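Local atomic coordinates of rhodopsin (Todarodes pacificus, PDB entry 2Z73), a protein that senses light in squid vision, using the isomerisation of bound 11-cis retinal to the all-trans form to activate G-protein signalling to phospholipase C. Residues F78-F83 against I114-F118; L272-Y277 against P300-A304. One frame throughout, in Å; residues are numbered along the deposited sequence.

Both contacts lie inside the seven-helix transmembrane bundle of this class A G-protein coupled receptor, their centres about 15 Å apart. Contact 1 pairs helix 70-87 with helix 104-138, transmembrane helices 2 and 3; contact 2 pairs helix 246-286 with helix 294-306, transmembrane helices 6 and 7. They share no helix and come in series along the chain, the first pair being complete before the second begins. Retinal touches both, at Gly-115 and Gly-116 in contact 1 and at Trp-274 and Val-301 in contact 2. The two also meet directly, with Phe-83 CZ 3.8 Å from Trp-274 CZ2, so aromatic packing joins the two helix pairs beside the chromophore.

Contact 1 (F78-F83 against I114-F118); sequences FSDFTF and IGGIF. With RET (retinal), chain D; PLM (palmitic acid), chain E.
Two antiparallel helices of the seven-transmembrane receptor fold, transmembrane helices 2 and 3, pack here; the axes of the two short segments approach to 9.3 Å at -163°. The CA atoms of Ser-79 and Phe-118 are 5.3 Å apart, those of Phe-83 and Gly-115 5.8 Å. Phe-118, with chi1 m, is the knob, set in a hole formed by Phe-78, Ser-79, Thr-82 and Phe-83. Thr-82 CB lies 4.0 Å from the Phe-118 ring centroid, a CH-pi contact over the face, while Thr-82 OG1 hydrogen-bonds to Phe-78 O at 2.8 Å, satisfying the hydroxyl within its own helix. Phe-83, with chi1 t, reaches across the groove, its CE1 3.2 Å from Gly-115 O. Glycine suits positions 115 and 116 because retinal lies close behind: Gly-116 CA is 3.5 Å from RET C19, and a CB on either glycine would clash with the ligand. Ser-79 is small enough to fit at the edge of the Phe-118 ring, and its OG hydrogen-bonds across to Ser-122, one turn beyond Phe-118 on helix 104-138. Asp-80 is tied to that helix both directly, by a hydrogen bond to Ser-122, and through a water that donates to Asp-80 OD2 at 3.1 Å and to Phe-118 O at 3.0 Å.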
ATOM      1  N   PHE A  78       3.596  -6.858  -5.156  1.00 41.79           N
ATOM      2  CA  PHE A  78       3.374  -6.896  -6.603  1.00 43.93           C
ATOM      3  C   PHE A  78       2.627  -5.616  -6.961  1.00 45.62           C
ATOM      4  O   PHE A  78       2.918  -4.958  -7.964  1.00 46.20           O
ATOM      5  CB  PHE A  78       2.513  -8.102  -6.998  1.00 45.88           C
ATOM      6  CG  PHE A  78       2.246  -8.196  -8.474  1.00 48.45           C
ATOM      7  CD1 PHE A  78       2.976  -9.060  -9.274  1.00 48.71           C
ATOM      8  CD2 PHE A  78       1.294  -7.378  -9.076  1.00 49.59           C
ATOM      9  CE1 PHE A  78       2.770  -9.109 -10.647  1.00 49.30           C
ATOM     10  CE2 PHE A  78       1.082  -7.421 -10.455  1.00 49.24           C
ATOM     11  CZ  PHE A  78       1.820  -8.284 -11.238  1.00 48.09           C
ATOM     12  N   SER A  79       1.659  -5.284  -6.118  1.00 44.01           N
ATOM     13  CA  SER A  79       0.856  -4.100  -6.279  1.00 42.04           C
ATOM     14  C   SER A  79       1.744  -2.867  -6.307  1.00 41.18           C
ATOM     15  O   SER A  79       1.700  -2.067  -7.243  1.00 40.72           O
ATOM     16  CB  SER A  79      -0.131  -3.991  -5.114  1.00 43.76           C
ATOM     17  OG  SER A  79      -0.971  -2.863  -5.234  1.00 47.91           O
ATOM     18  N   ASP A  80       2.562  -2.712  -5.277  1.00 43.10           N
ATOM     19  CA  ASP A  80       3.453  -1.564  -5.180  1.00 45.32           C
ATOM     20  C   ASP A  80       4.517  -1.580  -6.265  1.00 46.54           C
ATOM     21  O   ASP A  80       4.962  -0.522  -6.744  1.00 46.31           O
ATOM     22  CB  ASP A  80       4.079  -1.523  -3.794  1.00 48.92           C
ATOM     23  CG  ASP A  80       3.048  -1.298  -2.713  1.00 52.23           C
ATOM     24  OD1 ASP A  80       3.364  -1.506  -1.518  1.00 54.88           O
ATOM     25  OD2 ASP A  80       1.921  -0.909  -3.062  1.00 50.93           O
ATOM     26  N   PHE A  81       4.926  -2.774  -6.671  1.00 45.63           N
ATOM     27  CA  PHE A  81       5.916  -2.880  -7.724  1.00 44.66           C
ATOM     28  C   PHE A  81       5.370  -2.245  -9.009  1.00 43.62           C
ATOM     29  O   PHE A  81       5.983  -1.342  -9.569  1.00 44.03           O
ATOM     30  CB  PHE A  81       6.254  -4.344  -8.020  1.00 44.63           C
ATOM     31  CG  PHE A  81       7.227  -4.506  -9.155  1.00 44.94           C
ATOM     32  CD1 PHE A  81       8.589  -4.372  -8.940  1.00 40.57           C
ATOM     33  CD2 PHE A  81       6.773  -4.715 -10.454  1.00 42.89           C
ATOM     34  CE1 PHE A  81       9.478  -4.439  -9.997  1.00 41.81           C
ATOM     35  CE2 PHE A  81       7.657  -4.786 -11.522  1.00 40.53           C
ATOM     36  CZ  PHE A  81       9.012  -4.647 -11.295  1.00 39.98           C
ATOM     37  N   THR A  82       4.212  -2.739  -9.448  1.00 42.03           N
ATOM     38  CA  THR A  82       3.558  -2.274 -10.664  1.00 42.13           C
ATOM     39  C   THR A  82       3.229  -0.786 -10.617  1.00 41.65           C
ATOM     40  O   THR A  82       3.298  -0.099 -11.630  1.00 43.07           O
ATOM     41  CB  THR A  82       2.233  -3.049 -10.940  1.00 44.03           C
ATOM     42  OG1 THR A  82       2.416  -4.440 -10.666  1.00 40.98           O
ATOM     43  CG2 THR A  82       1.810  -2.891 -12.399  1.00 40.92           C
ATOM     44  N   PHE A  83       2.848  -0.293  -9.445  1.00 41.44           N
ATOM     45  CA  PHE A  83       2.525   1.127  -9.313  1.00 41.19           C
ATOM     46  C   PHE A  83       3.775   1.940  -9.641  1.00 38.54           C
ATOM     47  O   PHE A  83       3.764   2.831 -10.487  1.00 39.02           O
ATOM     48  CB  PHE A  83       2.101   1.443  -7.881  1.00 43.61           C
ATOM     49  CG  PHE A  83       1.503   2.805  -7.718  1.00 40.78           C
ATOM     50  CD1 PHE A  83       0.121   2.965  -7.701  1.00 40.97           C
ATOM     51  CD2 PHE A  83       2.315   3.928  -7.604  1.00 39.35           C
ATOM     52  CE1 PHE A  83      -0.449   4.223  -7.571  1.00 40.32           C
ATOM     53  CE2 PHE A  83       1.761   5.194  -7.474  1.00 39.23           C
ATOM     54  CZ  PHE A  83       0.376   5.346  -7.456  1.00 41.65           C
ATOM     55  N   ILE A 114      -4.130   2.013 -13.898  1.00 42.86           N
ATOM     56  CA  ILE A 114      -3.182   1.182 -13.194  1.00 41.23           C
ATOM     57  C   ILE A 114      -2.862   1.805 -11.845  1.00 40.95           C
ATOM     58  O   ILE A 114      -2.684   1.107 -10.838  1.00 40.87           O
ATOM     59  CB  ILE A 114      -1.881   1.036 -13.997  1.00 44.30           C
ATOM     60  CG1 ILE A 114      -2.117   0.104 -15.186  1.00 46.38           C
ATOM     61  CG2 ILE A 114      -0.763   0.514 -13.110  1.00 42.15           C
ATOM     62  CD1 ILE A 114      -2.431  -1.327 -14.789  1.00 40.47           C
ATOM     63  N   GLY A 115      -2.788   3.129 -11.829  1.00 41.20           N
ATOM     64  CA  GLY A 115      -2.495   3.830 -10.597  1.00 42.47           C
ATOM     65  C   GLY A 115      -3.610   3.598  -9.602  1.00 42.86           C
ATOM     66  O   GLY A 115      -3.370   3.311  -8.424  1.00 40.82           O
ATOM     67  N   GLY A 116      -4.845   3.694 -10.081  1.00 43.01           N
ATOM     68  CA  GLY A 116      -5.972   3.506  -9.195  1.00 45.25           C
ATOM     69  C   GLY A 116      -6.186   2.076  -8.769  1.00 48.43           C
ATOM     70  O   GLY A 116      -6.435   1.792  -7.594  1.00 50.36           O
ATOM     71  N   ILE A 117      -6.083   1.172  -9.737  1.00 51.10           N
ATOM     72  CA  ILE A 117      -6.286  -0.248  -9.507  1.00 52.69           C
ATOM     73  C   ILE A 117      -5.364  -0.800  -8.438  1.00 50.44           C
ATOM     74  O   ILE A 117      -5.786  -1.611  -7.628  1.00 50.05           O
ATOM     75  CB  ILE A 117      -6.100  -1.043 -10.827  1.00 55.65           C
ATOM     76  CG1 ILE A 117      -6.588  -2.481 -10.658  1.00 59.46           C
ATOM     77  CG2 ILE A 117      -4.652  -1.055 -11.224  1.00 57.41           C
ATOM     78  CD1 ILE A 117      -6.568  -3.280 -11.951  1.00 62.81           C
ATOM     79  N   PHE A 118      -4.109  -0.358  -8.420  1.00 52.26           N
ATOM     80  CA  PHE A 118      -3.170  -0.855  -7.412  1.00 51.46           C
ATOM     81  C   PHE A 118      -3.141  -0.033  -6.142  1.00 48.74           C
ATOM     82  O   PHE A 118      -2.600  -0.463  -5.131  1.00 47.99           O
ATOM     83  CB  PHE A 118      -1.766  -0.993  -8.003  1.00 50.03           C
ATOM     84  CG  PHE A 118      -1.657  -2.116  -8.981  1.00 46.20           C
ATOM     85  CD1 PHE A 118      -1.618  -1.871 -10.352  1.00 43.97           C
ATOM     86  CD2 PHE A 118      -1.695  -3.427  -8.532  1.00 43.31           C
ATOM     87  CE1 PHE A 118      -1.623  -2.918 -11.262  1.00 43.82           C
ATOM     88  CE2 PHE A 118      -1.703  -4.490  -9.433  1.00 47.09           C
ATOM     89  CZ  PHE A 118      -1.668  -4.231 -10.809  1.00 44.96           C
TER
HETATM   90  C1  RET D1000      -8.642   8.153  -3.560  1.00 54.64           C
HETATM   91  C2  RET D1000      -8.486   8.285  -2.018  1.00 56.03           C
HETATM   92  C3  RET D1000      -7.183   7.759  -1.442  1.00 59.21           C
HETATM   93  C4  RET D1000      -6.864   6.327  -1.905  1.00 58.46           C
HETATM   94  C5  RET D1000      -7.025   6.140  -3.414  1.00 58.59           C
HETATM   95  C6  RET D1000      -7.819   6.953  -4.183  1.00 57.36           C
HETATM   96  C7  RET D1000      -7.961   6.767  -5.687  1.00 56.24           C
HETATM   97  C8  RET D1000      -6.957   7.054  -6.626  1.00 54.05           C
HETATM   98  C9  RET D1000      -6.889   6.873  -8.083  1.00 52.16           C
HETATM   99  C10 RET D1000      -5.719   7.261  -8.604  1.00 49.84           C
HETATM  100  C11 RET D1000      -5.209   7.200  -9.957  1.00 47.63           C
HETATM  101  C12 RET D1000      -3.991   7.622 -10.417  1.00 49.35           C
HETATM  102  C13 RET D1000      -2.826   8.379  -9.815  1.00 46.46           C
HETATM  103  C14 RET D1000      -1.684   8.567 -10.543  1.00 41.26           C
HETATM  104  C15 RET D1000      -0.519   9.303 -10.040  1.00 39.18           C
HETATM  105  C16 RET D1000     -10.126   8.018  -3.901  1.00 52.61           C
HETATM  106  C17 RET D1000      -8.198   9.533  -4.145  1.00 51.45           C
HETATM  107  C18 RET D1000      -6.196   4.970  -3.877  1.00 58.95           C
HETATM  108  C19 RET D1000      -8.050   6.261  -8.842  1.00 49.13           C
HETATM  109  C20 RET D1000      -3.008   8.909  -8.375  1.00 45.59           C
HETATM  110  C1  PLM E1001       9.199 -18.165  -9.371  1.00 70.61           C
HETATM  111  O2  PLM E1001      10.268 -18.422  -9.911  1.00 68.14           O
HETATM  112  C2  PLM E1001       9.099 -16.930  -8.472  1.00 70.91           C
HETATM  113  C3  PLM E1001       8.082 -15.890  -8.961  1.00 70.14           C
HETATM  114  C4  PLM E1001       8.756 -14.540  -9.176  1.00 69.46           C
HETATM  115  C5  PLM E1001       7.748 -13.445  -9.379  1.00 68.77           C
HETATM  116  C6  PLM E1001       8.462 -12.133  -9.595  1.00 67.87           C
HETATM  117  C7  PLM E1001       7.559 -11.153 -10.311  1.00 67.50           C
HETATM  118  C8  PLM E1001       8.251  -9.803 -10.562  1.00 67.42           C
HETATM  119  C9  PLM E1001       7.245  -8.689 -10.861  1.00 67.60           C
HETATM  120  CA  PLM E1001       7.000  -8.508 -12.341  1.00 67.48           C
HETATM  121  CB  PLM E1001       5.622  -7.925 -12.582  1.00 66.79           C
HETATM  122  CC  PLM E1001       5.497  -7.359 -13.983  1.00 65.53           C
HETATM  123  CD  PLM E1001       4.113  -6.785 -14.211  1.00 62.41           C
HETATM  124  CE  PLM E1001       4.206  -5.426 -14.862  1.00 63.97           C
HETATM  125  CF  PLM E1001       3.549  -5.389 -16.231  1.00 63.33           C
HETATM  126  CG  PLM E1001       3.656  -4.005 -16.863  1.00 63.51           C
HETATM  127  O   HOH W   1       0.126   0.796  -5.002  1.00 51.52           O

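Contact 2 (L272-Y277 against P300-A304); sequences LSWSPY and PVMFA. With RET (retinal), chain D.
The antiparallel helical segments 272-277 and 300-304 cross at -153°, the axes of these short segments approaching to 7.8 Å, with CA atoms 4.7 Å apart at Ser-273 and Ala-304 and 5.0 Å at Tyr-277 and Pro-300. Both helices are kinked, at Pro-276 and Pro-300, where proline nitrogen has no proton to give to the preceding turn; the first break extends to Tyr-277 N. Small Ser-273 and Ala-304 permit backbone proximity: Ala-304 CA makes a CA-H...O contact of 3.3 Å with Ser-273 O. Trp-274 (chi1 m, chi2 88°) takes Ala-304 CB over one face, 4.0 Å from its six-membered ring centroid, and RET C18 over the opposite face. Tyr-277, chi1 t, receives Val-301 CG2 3.8 Å from its ring centroid, while its hydroxyl hydrogen-bonds with Glu-180 and Ser-187. On the surface, Phe-303 covers the seam, CE2 3.1 Å from Leu-272 O. Ser-273 to Pro-276 is this receptor's version of the CWxP motif of transmembrane helix 6, with serine replacing cysteine and the tryptophan bordering the retinal pocket.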
ATOM      1  N   LEU A 272      -1.382   8.432   5.428  1.00 49.02           N
ATOM      2  CA  LEU A 272      -0.640   9.687   5.460  1.00 50.07           C
ATOM      3  C   LEU A 272      -0.195  10.092   4.068  1.00 48.91           C
ATOM      4  O   LEU A 272      -0.073  11.275   3.772  1.00 49.07           O
ATOM      5  CB  LEU A 272       0.603   9.562   6.349  1.00 53.45           C
ATOM      6  CG  LEU A 272       0.378   9.518   7.854  1.00 56.87           C
ATOM      7  CD1 LEU A 272       1.686   9.180   8.540  1.00 59.66           C
ATOM      8  CD2 LEU A 272      -0.160  10.857   8.332  1.00 56.81           C
ATOM      9  N   SER A 273       0.053   9.106   3.213  1.00 48.63           N
ATOM     10  CA  SER A 273       0.491   9.380   1.847  1.00 45.83           C
ATOM     11  C   SER A 273      -0.643   9.777   0.892  1.00 46.14           C
ATOM     12  O   SER A 273      -0.484  10.694   0.091  1.00 45.82           O
ATOM     13  CB  SER A 273       1.221   8.162   1.271  1.00 44.12           C
ATOM     14  OG  SER A 273       2.314   7.791   2.077  1.00 42.28           O
ATOM     15  N   TRP A 274      -1.782   9.094   0.976  1.00 46.57           N
ATOM     16  CA  TRP A 274      -2.892   9.396   0.078  1.00 50.36           C
ATOM     17  C   TRP A 274      -3.913  10.435   0.534  1.00 49.45           C
ATOM     18  O   TRP A 274      -4.429  11.193  -0.290  1.00 51.07           O
ATOM     19  CB  TRP A 274      -3.652   8.114  -0.301  1.00 53.73           C
ATOM     20  CG  TRP A 274      -2.898   7.196  -1.210  1.00 55.80           C
ATOM     21  CD1 TRP A 274      -2.035   6.205  -0.843  1.00 56.99           C
ATOM     22  CD2 TRP A 274      -2.924   7.192  -2.645  1.00 56.54           C
ATOM     23  NE1 TRP A 274      -1.523   5.586  -1.955  1.00 56.13           N
ATOM     24  CE2 TRP A 274      -2.051   6.168  -3.074  1.00 56.31           C
ATOM     25  CE3 TRP A 274      -3.600   7.955  -3.609  1.00 56.13           C
ATOM     26  CZ2 TRP A 274      -1.833   5.883  -4.430  1.00 57.23           C
ATOM     27  CZ3 TRP A 274      -3.385   7.675  -4.964  1.00 54.36           C
ATOM     28  CH2 TRP A 274      -2.510   6.649  -5.358  1.00 55.88           C
ATOM     29  N   SER A 275      -4.215  10.477   1.827  1.00 46.48           N
ATOM     30  CA  SER A 275      -5.215  11.415   2.323  1.00 43.67           C
ATOM     31  C   SER A 275      -5.053  12.853   1.857  1.00 43.55           C
ATOM     32  O   SER A 275      -6.040  13.515   1.559  1.00 44.12           O
ATOM     33  CB  SER A 275      -5.283  11.351   3.840  1.00 44.46           C
ATOM     34  OG  SER A 275      -5.675  10.048   4.245  1.00 43.22           O
ATOM     35  N   PRO A 276      -3.815  13.361   1.783  1.00 43.30           N
ATOM     36  CA  PRO A 276      -3.684  14.747   1.324  1.00 41.37           C
ATOM     37  C   PRO A 276      -4.285  14.930  -0.081  1.00 42.82           C
ATOM     38  O   PRO A 276      -5.223  15.706  -0.269  1.00 44.57           O
ATOM     39  CB  PRO A 276      -2.174  14.970   1.342  1.00 40.70           C
ATOM     40  CG  PRO A 276      -1.724  14.089   2.467  1.00 37.90           C
ATOM     41  CD  PRO A 276      -2.522  12.834   2.253  1.00 39.92           C
ATOM     42  N   TYR A 277      -3.739  14.195  -1.053  1.00 43.69           N
ATOM     43  CA  TYR A 277      -4.184  14.246  -2.444  1.00 40.59           C
ATOM     44  C   TYR A 277      -5.680  14.023  -2.509  1.00 39.48           C
ATOM     45  O   TYR A 277      -6.395  14.726  -3.227  1.00 40.60           O
ATOM     46  CB  TYR A 277      -3.456  13.183  -3.280  1.00 39.95           C
ATOM     47  CG  TYR A 277      -3.822  13.154  -4.754  1.00 37.17           C
ATOM     48  CD1 TYR A 277      -4.639  12.147  -5.279  1.00 32.71           C
ATOM     49  CD2 TYR A 277      -3.372  14.155  -5.616  1.00 37.72           C
ATOM     50  CE1 TYR A 277      -5.000  12.140  -6.625  1.00 32.86           C
ATOM     51  CE2 TYR A 277      -3.723  14.165  -6.968  1.00 36.49           C
ATOM     52  CZ  TYR A 277      -4.535  13.157  -7.467  1.00 38.60           C
ATOM     53  OH  TYR A 277      -4.858  13.171  -8.814  1.00 34.90           O
ATOM     54  N   PRO A 300       1.069  17.142  -3.855  1.00 46.18           N
ATOM     55  CA  PRO A 300       0.430  16.117  -3.030  1.00 43.88           C
ATOM     56  C   PRO A 300       0.278  14.780  -3.759  1.00 42.12           C
ATOM     57  O   PRO A 300       0.171  13.732  -3.113  1.00 43.48           O
ATOM     58  CB  PRO A 300      -0.914  16.742  -2.685  1.00 44.13           C
ATOM     59  CG  PRO A 300      -0.596  18.187  -2.660  1.00 44.81           C
ATOM     60  CD  PRO A 300       0.224  18.343  -3.911  1.00 46.15           C
ATOM     61  N   VAL A 301       0.262  14.801  -5.091  1.00 40.28           N
ATOM     62  CA  VAL A 301       0.144  13.545  -5.839  1.00 42.67           C
ATOM     63  C   VAL A 301       1.485  12.813  -5.827  1.00 40.69           C
ATOM     64  O   VAL A 301       1.525  11.591  -5.780  1.00 39.23           O
ATOM     65  CB  VAL A 301      -0.311  13.756  -7.320  1.00 41.16           C
ATOM     66  CG1 VAL A 301       0.859  14.203  -8.169  1.00 44.15           C
ATOM     67  CG2 VAL A 301      -0.899  12.461  -7.881  1.00 38.92           C
ATOM     68  N   MET A 302       2.580  13.561  -5.864  1.00 42.05           N
ATOM     69  CA  MET A 302       3.907  12.950  -5.816  1.00 47.71           C
ATOM     70  C   MET A 302       4.055  12.205  -4.484  1.00 50.47           C
ATOM     71  O   MET A 302       4.511  11.063  -4.432  1.00 51.33           O
ATOM     72  CB  MET A 302       4.998  14.024  -5.922  1.00 47.05           C
ATOM     73  CG  MET A 302       4.907  14.858  -7.178  1.00 50.09           C
ATOM     74  SD  MET A 302       4.611  13.813  -8.625  1.00 53.62           S
ATOM     75  CE  MET A 302       6.242  13.840  -9.372  1.00 55.21           C
ATOM     76  N   PHE A 303       3.658  12.871  -3.407  1.00 54.06           N
ATOM     77  CA  PHE A 303       3.718  12.282  -2.079  1.00 55.31           C
ATOM     78  C   PHE A 303       2.918  10.988  -2.111  1.00 52.58           C
ATOM     79  O   PHE A 303       3.357   9.963  -1.591  1.00 51.95           O
ATOM     80  CB  PHE A 303       3.116  13.250  -1.054  1.00 61.00           C
ATOM     81  CG  PHE A 303       3.398  12.879   0.370  1.00 64.29           C
ATOM     82  CD1 PHE A 303       4.695  12.920   0.865  1.00 65.39           C
ATOM     83  CD2 PHE A 303       2.364  12.476   1.219  1.00 66.76           C
ATOM     84  CE1 PHE A 303       4.970  12.561   2.191  1.00 69.29           C
ATOM     85  CE2 PHE A 303       2.622  12.115   2.548  1.00 68.88           C
ATOM     86  CZ  PHE A 303       3.931  12.157   3.034  1.00 68.06           C
ATOM     87  N   ALA A 304       1.742  11.032  -2.735  1.00 51.48           N
ATOM     88  CA  ALA A 304       0.891   9.841  -2.835  1.00 52.25           C
ATOM     89  C   ALA A 304       1.572   8.746  -3.656  1.00 49.16           C
ATOM     90  O   ALA A 304       1.629   7.591  -3.234  1.00 47.07           O
ATOM     91  CB  ALA A 304      -0.478  10.200  -3.450  1.00 49.96           C
TER
HETATM   92  C1  RET D1000      -8.642   8.153  -3.560  1.00 54.64           C
HETATM   93  C2  RET D1000      -8.486   8.285  -2.018  1.00 56.03           C
HETATM   94  C3  RET D1000      -7.183   7.759  -1.442  1.00 59.21           C
HETATM   95  C4  RET D1000      -6.864   6.327  -1.905  1.00 58.46           C
HETATM   96  C5  RET D1000      -7.025   6.140  -3.414  1.00 58.59           C
HETATM   97  C6  RET D1000      -7.819   6.953  -4.183  1.00 57.36           C
HETATM   98  C7  RET D1000      -7.961   6.767  -5.687  1.00 56.24           C
HETATM   99  C8  RET D1000      -6.957   7.054  -6.626  1.00 54.05           C
HETATM  100  C9  RET D1000      -6.889   6.873  -8.083  1.00 52.16           C
HETATM  101  C10 RET D1000      -5.719   7.261  -8.604  1.00 49.84           C
HETATM  102  C11 RET D1000      -5.209   7.200  -9.957  1.00 47.63           C
HETATM  103  C12 RET D1000      -3.991   7.622 -10.417  1.00 49.35           C
HETATM  104  C13 RET D1000      -2.826   8.379  -9.815  1.00 46.46           C
HETATM  105  C14 RET D1000      -1.684   8.567 -10.543  1.00 41.26           C
HETATM  106  C15 RET D1000      -0.519   9.303 -10.040  1.00 39.18           C
HETATM  107  C16 RET D1000     -10.126   8.018  -3.901  1.00 52.61           C
HETATM  108  C17 RET D1000      -8.198   9.533  -4.145  1.00 51.45           C
HETATM  109  C18 RET D1000      -6.196   4.970  -3.877  1.00 58.95           C
HETATM  110  C19 RET D1000      -8.050   6.261  -8.842  1.00 49.13           C
HETATM  111  C20 RET D1000      -3.008   8.909  -8.375  1.00 45.59           C